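Local atomic coordinates of transcriptional regulator (Streptococcus pneumoniae, PDB entry 2GNP), a protein that probably regulates transcription, using a Rossmann-like, putative sugar-binding domain that is likely to sense a sugar-derived effector. Residues A132-L136 against E208-A212; D177-L181 against Y203-R209. One frame throughout, in Å; residues are numbered along the deposited sequence.

Interaction 1 of 2, residues A132-L136 against E208-A212; sequences ADGIL and ERTIA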
loop_
_atom_site.group_PDB
_atom_site.type_symbol
_atom_site.label_atom_id
_atom_site.label_comp_id
_atom_site.label_asym_id
_atom_site.label_seq_id
_atom_site.Cartn_x
_atom_site.Cartn_y
_atom_site.Cartn_z
ATOM N N ALA A 132 22.624 -0.011 -3.333
ATOM C CA ALA A 132 21.480 -0.294 -2.440
ATOM C C ALA A 132 21.961 -0.867 -1.110
ATOM O O ALA A 132 21.534 -0.427 -0.031
ATOM C CB ALA A 132 20.507 -1.254 -3.086
ATOM N N ASP A 133 22.855 -1.864 -1.169
ATOM C CA ASP A 133 23.381 -2.437 0.067
ATOM C C ASP A 133 24.183 -1.444 0.936
ATOM O O ASP A 133 24.104 -1.506 2.161
ATOM C CB ASP A 133 24.271 -3.611 -0.240
ATOM C CG ASP A 133 23.519 -4.813 -0.714
ATOM O OD1 ASP A 133 22.287 -4.927 -0.527
ATOM O OD2 ASP A 133 24.224 -5.717 -1.224
ATOM N N GLY A 134 24.928 -0.555 0.294
ATOM C CA GLY A 134 25.623 0.531 0.974
ATOM C C GLY A 134 24.662 1.358 1.833
ATOM O O GLY A 134 25.013 1.724 2.959
ATOM N N ILE A 135 23.458 1.614 1.297
ATOM C CA ILE A 135 22.402 2.346 2.063
ATOM C C ILE A 135 21.795 1.403 3.108
ATOM O O ILE A 135 21.744 1.707 4.311
ATOM C CB ILE A 135 21.335 2.886 1.130
ATOM C CG1 ILE A 135 21.879 3.989 0.220
ATOM C CG2 ILE A 135 20.088 3.358 1.898
ATOM C CD1 ILE A 135 21.012 4.261 -0.997
ATOM N N LEU A 136 21.345 0.226 2.682
ATOM C CA LEU A 136 20.607 -0.624 3.610
ATOM C C LEU A 136 21.414 -1.087 4.818
ATOM O O LEU A 136 20.853 -1.266 5.909
ATOM C CB LEU A 136 20.009 -1.826 2.879
ATOM C CG LEU A 136 18.946 -1.499 1.807
ATOM C CD1 LEU A 136 18.695 -2.841 1.067
ATOM C CD2 LEU A 136 17.637 -1.000 2.390
ATOM N N GLU A 208 16.625 -6.325 -5.434
ATOM C CA GLU A 208 17.870 -6.077 -4.655
ATOM C C GLU A 208 18.407 -4.614 -4.771
ATOM O O GLU A 208 19.374 -4.213 -4.101
ATOM C CB GLU A 208 18.943 -7.170 -5.047
ATOM C CG GLU A 208 18.448 -8.581 -4.753
ATOM C CD GLU A 208 19.518 -9.684 -4.825
ATOM O OE1 GLU A 208 20.434 -9.543 -5.653
ATOM O OE2 GLU A 208 19.396 -10.671 -4.047
ATOM N N ARG A 209 17.787 -3.801 -5.607
ATOM C CA ARG A 209 18.204 -2.439 -5.829
ATOM C C ARG A 209 17.223 -1.453 -5.141
ATOM O O ARG A 209 17.413 -0.243 -5.259
ATOM C CB ARG A 209 18.211 -2.064 -7.329
ATOM C CG ARG A 209 19.415 -2.538 -8.141
ATOM C CD ARG A 209 19.079 -2.637 -9.654
ATOM N NE ARG A 209 18.457 -1.456 -10.268
ATOM C CZ ARG A 209 17.663 -1.515 -11.321
ATOM N NH1 ARG A 209 17.349 -2.696 -11.835
ATOM N NH2 ARG A 209 17.143 -0.412 -11.839
ATOM N N THR A 210 16.190 -2.015 -4.497
ATOM C CA THR A 210 15.048 -1.182 -4.036
ATOM C C THR A 210 15.177 -0.882 -2.519
ATOM O O THR A 210 15.451 -1.773 -1.707
ATOM C CB THR A 210 13.736 -1.885 -4.373
ATOM O OG1 THR A 210 13.681 -2.065 -5.795
ATOM C CG2 THR A 210 12.502 -1.054 -3.901
ATOM N N ILE A 211 14.966 0.411 -2.192
ATOM C CA ILE A 211 15.137 0.869 -0.841
ATOM C C ILE A 211 13.727 0.905 -0.225
ATOM O O ILE A 211 13.075 1.946 -0.155
ATOM C CB ILE A 211 15.824 2.261 -0.739
ATOM C CG1 ILE A 211 17.200 2.240 -1.423
ATOM C CG2 ILE A 211 16.005 2.621 0.756
ATOM C CD1 ILE A 211 18.143 1.195 -0.892
ATOM N N ALA A 212 13.242 -0.261 0.156
ATOM C CA ALA A 212 11.879 -0.377 0.724
ATOM C C ALA A 212 11.810 -1.548 1.662
ATOM O O ALA A 212 12.616 -2.480 1.601
ATOM C CB ALA A 212 10.878 -0.621 -0.417
HETATM O O HOH W 1 20.320 -5.869 -1.976
#
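The bump here is the end of I211, and the hollow it fills lies on one side of the helix 129-136. The side chain of I211 starts out sideways, but chi1 and chi2 are both m, which swings CD1 in between A132, I135 and L136. These three residues, spaced i, i+3 and i+4, line the same helical face. I211 CD1 lies 4.0 Å from A132 CB, 4.0 Å from I135 CG2 and 3.9 Å from L136 CG, and it also packs 3.9 Å from A132 O. A second, smaller bump points the other way. The methyl of A132 presses onto the bend of the 208-212 loop, with A132 CB 3.3 Å from E208 O and 3.8 Å from R209 CA. The backbones are closest here, at 5.2 Å between A132 CA and R209 CA. CB of R209 points away from the helix, and its guanidinium bonds Q126 O through NE and pairs with D177. At the margin a water donates to D133 OD1 at 2.6 Å and to E208 O at 2.9 Å; the other carboxylate oxygen of D133 pairs with K129. This is plain packing within the putative sugar-binding domain, joining helix 129-136 to the loop between helices 204-207 and 215-218. With no direct hydrogen bond between the segments, apolar shape fit holds them together, and the polar link is left to a water.

Interaction 2 of 2, residues D177-L181 against Y203-R209; sequences DFKEL and YENLQER
Y203 lays its ring against E180, whose CB sits over one face, 3.8 Å from the ring centroid and 19° off the normal: a CH-pi contact, with E180 CB 3.6 Å from Y203 CZ. In helix 175-183, L181 N bonds D177 O at 2.8 Å. Y203 (phi/psi -87/93) is the N-cap of the short helix 204-207; Q207 N bonds Y203 O at 3.1 Å, E208 N bonds E204 O at 2.9 Å and R209 N bonds L206 O at 2.9 Å. The segments run in opposite directions, pairing L181 with Y203 (CA to CA 6.6 Å) and D177 with L206 (CA to CA 7.4 Å). With Y203 at chi1 t, chi2 -146°, its ring edge meets L181, L181 CD2 lying 3.8 Å from Y203 CD1. L181 (m, t) also sets CD1 3.9 Å from CD2 of L206 (t, p), and both leucines rest on F194. R209 (m, t, p, chi4 -153°) bends at chi3 and makes a bidentate salt bridge with D177 (m, chi2 -30°): R209 NH1 to D177 OD1 and R209 NH2 to D177 OD2, both 2.9 Å. R209 NH1 also donates to N205 OD1 at 3.0 Å, NE goes to Q126 O, and D177 OD2 accepts from T174 N. This is plain tertiary packing of two short helices over strand 193-195 of an antiparallel hairpin in a Rossmann-like, putative sugar-binding domain.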
loop_
_atom_site.group_PDB
_atom_site.type_symbol
_atom_site.label_atom_id
_atom_site.label_comp_id
_atom_site.label_asym_id
_atom_site.label_seq_id
_atom_site.Cartn_x
_atom_site.Cartn_y
_atom_site.Cartn_z
ATOM N N ASP A 177 14.504 -2.316 -17.305
ATOM C CA ASP A 177 13.673 -2.717 -16.164
ATOM C C ASP A 177 12.267 -3.082 -16.624
ATOM O O ASP A 177 11.725 -4.146 -16.248
ATOM C CB ASP A 177 13.561 -1.564 -15.152
ATOM C CG ASP A 177 14.868 -1.319 -14.356
ATOM O OD1 ASP A 177 15.643 -2.283 -14.133
ATOM O OD2 ASP A 177 15.080 -0.158 -13.911
ATOM N N PHE A 178 11.661 -2.191 -17.404
ATOM C CA PHE A 178 10.279 -2.429 -17.881
ATOM C C PHE A 178 10.206 -3.681 -18.723
ATOM O O PHE A 178 9.272 -4.474 -18.581
ATOM C CB PHE A 178 9.749 -1.238 -18.675
ATOM C CG PHE A 178 9.309 -0.086 -17.820
ATOM C CD1 PHE A 178 8.192 -0.211 -16.969
ATOM C CD2 PHE A 178 9.992 1.112 -17.870
ATOM C CE1 PHE A 178 7.764 0.872 -16.204
ATOM C CE2 PHE A 178 9.582 2.217 -17.081
ATOM C CZ PHE A 178 8.455 2.080 -16.265
ATOM N N LYS A 179 11.189 -3.872 -19.602
ATOM C CA LYS A 179 11.178 -5.078 -20.437
ATOM C C LYS A 179 11.209 -6.325 -19.604
ATOM O O LYS A 179 10.399 -7.230 -19.803
ATOM C CB LYS A 179 12.327 -5.084 -21.442
ATOM C CG LYS A 179 12.043 -4.321 -22.737
ATOM C CD LYS A 179 13.120 -4.650 -23.854
ATOM C CE LYS A 179 14.560 -4.768 -23.342
ATOM N NZ LYS A 179 14.938 -6.152 -22.826
ATOM N N GLU A 180 12.101 -6.359 -18.614
ATOM C CA GLU A 180 12.241 -7.512 -17.740
ATOM C C GLU A 180 11.001 -7.724 -16.864
ATOM O O GLU A 180 10.563 -8.852 -16.696
ATOM C CB GLU A 180 13.492 -7.395 -16.873
ATOM C CG GLU A 180 14.776 -7.344 -17.693
ATOM C CD GLU A 180 14.938 -8.589 -18.592
ATOM O OE1 GLU A 180 14.402 -9.679 -18.230
ATOM O OE2 GLU A 180 15.618 -8.454 -19.637
ATOM N N LEU A 181 10.443 -6.638 -16.313
ATOM C CA LEU A 181 9.175 -6.745 -15.560
ATOM C C LEU A 181 8.027 -7.311 -16.386
ATOM O O LEU A 181 7.232 -8.106 -15.895
ATOM C CB LEU A 181 8.792 -5.406 -14.942
ATOM C CG LEU A 181 9.677 -5.030 -13.749
ATOM C CD1 LEU A 181 9.391 -3.543 -13.366
ATOM C CD2 LEU A 181 9.603 -5.972 -12.527
ATOM N N TYR A 203 11.332 -10.477 -10.276
ATOM C CA TYR A 203 12.552 -9.921 -10.847
ATOM C C TYR A 203 13.598 -9.481 -9.777
ATOM O O TYR A 203 13.629 -8.328 -9.280
ATOM C CB TYR A 203 12.188 -8.781 -11.790
ATOM C CG TYR A 203 13.337 -8.163 -12.528
ATOM C CD1 TYR A 203 13.340 -6.797 -12.821
ATOM C CD2 TYR A 203 14.417 -8.940 -12.972
ATOM C CE1 TYR A 203 14.389 -6.204 -13.504
ATOM C CE2 TYR A 203 15.462 -8.342 -13.652
ATOM C CZ TYR A 203 15.436 -6.980 -13.906
ATOM O OH TYR A 203 16.455 -6.375 -14.579
ATOM N N GLU A 204 14.482 -10.420 -9.476
ATOM C CA GLU A 204 15.439 -10.275 -8.364
ATOM C C GLU A 204 16.423 -9.093 -8.491
ATOM O O GLU A 204 16.769 -8.441 -7.475
ATOM C CB GLU A 204 16.211 -11.590 -8.228
ATOM C CG GLU A 204 17.116 -11.699 -7.056
ATOM C CD GLU A 204 17.833 -13.035 -7.096
ATOM O OE1 GLU A 204 18.988 -13.060 -7.555
ATOM O OE2 GLU A 204 17.194 -14.047 -6.742
ATOM N N ASN A 205 16.906 -8.815 -9.700
ATOM C CA ASN A 205 17.776 -7.669 -9.925
ATOM C C ASN A 205 17.208 -6.319 -9.430
ATOM O O ASN A 205 17.913 -5.503 -8.810
ATOM C CB ASN A 205 18.185 -7.564 -11.401
ATOM C CG ASN A 205 19.201 -6.447 -11.658
ATOM O OD1 ASN A 205 18.862 -5.270 -11.791
ATOM N ND2 ASN A 205 20.476 -6.829 -11.762
ATOM N N LEU A 206 15.948 -6.066 -9.730
ATOM C CA LEU A 206 15.343 -4.800 -9.247
ATOM C C LEU A 206 15.036 -4.925 -7.742
ATOM O O LEU A 206 15.239 -3.961 -6.985
ATOM C CB LEU A 206 14.100 -4.487 -10.068
ATOM C CG LEU A 206 13.309 -3.221 -9.684
ATOM C CD1 LEU A 206 14.209 -1.998 -9.817
ATOM C CD2 LEU A 206 12.022 -3.129 -10.547
ATOM N N GLN A 207 14.561 -6.100 -7.314
ATOM C CA GLN A 207 14.245 -6.373 -5.887
ATOM C C GLN A 207 15.422 -5.937 -5.015
ATOM O O GLN A 207 15.246 -5.257 -3.997
ATOM C CB GLN A 207 13.982 -7.881 -5.703
ATOM C CG GLN A 207 13.928 -8.307 -4.284
ATOM C CD GLN A 207 13.803 -9.795 -4.157
ATOM O OE1 GLN A 207 14.713 -10.537 -4.530
ATOM N NE2 GLN A 207 12.676 -10.247 -3.616
ATOM N N GLU A 208 16.625 -6.325 -5.434
ATOM C CA GLU A 208 17.870 -6.077 -4.655
ATOM C C GLU A 208 18.407 -4.614 -4.771
ATOM O O GLU A 208 19.374 -4.213 -4.101
ATOM C CB GLU A 208 18.943 -7.170 -5.047
ATOM C CG GLU A 208 18.448 -8.581 -4.753
ATOM C CD GLU A 208 19.518 -9.684 -4.825
ATOM O OE1 GLU A 208 20.434 -9.543 -5.653
ATOM O OE2 GLU A 208 19.396 -10.671 -4.047
ATOM N N ARG A 209 17.787 -3.801 -5.607
ATOM C CA ARG A 209 18.204 -2.439 -5.829
ATOM C C ARG A 209 17.223 -1.453 -5.141
ATOM O O ARG A 209 17.413 -0.243 -5.259
ATOM C CB ARG A 209 18.211 -2.064 -7.329
ATOM C CG ARG A 209 19.415 -2.538 -8.141
ATOM C CD ARG A 209 19.079 -2.637 -9.654
ATOM N NE ARG A 209 18.457 -1.456 -10.268
ATOM C CZ ARG A 209 17.663 -1.515 -11.321
ATOM N NH1 ARG A 209 17.349 -2.696 -11.835
ATOM N NH2 ARG A 209 17.143 -0.412 -11.839
#

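How the interactions relate
Of the parts involved, helix 129-136 comes first along the chain, followed by helix 142-147, strand 153-160, helix 163-167 and then helix 175-183, which supplies 177-181. The chain next makes the hairpin of strands 188-190 and 193-195 before reaching helix 204-207 and the loop after it. Interaction 2 closes the excursion through the hairpin, and interaction 1 closes the longer one back to helix 129-136, so the two nest, ending on the same piece of chain and sharing E208 and R209. R209 serves both: its backbone faces helix 129-136 while its guanidinium reaches helix 175-183. The two contacts, their centres about 13 Å apart, tie both helices to helix 204-207 and the loop that follows it.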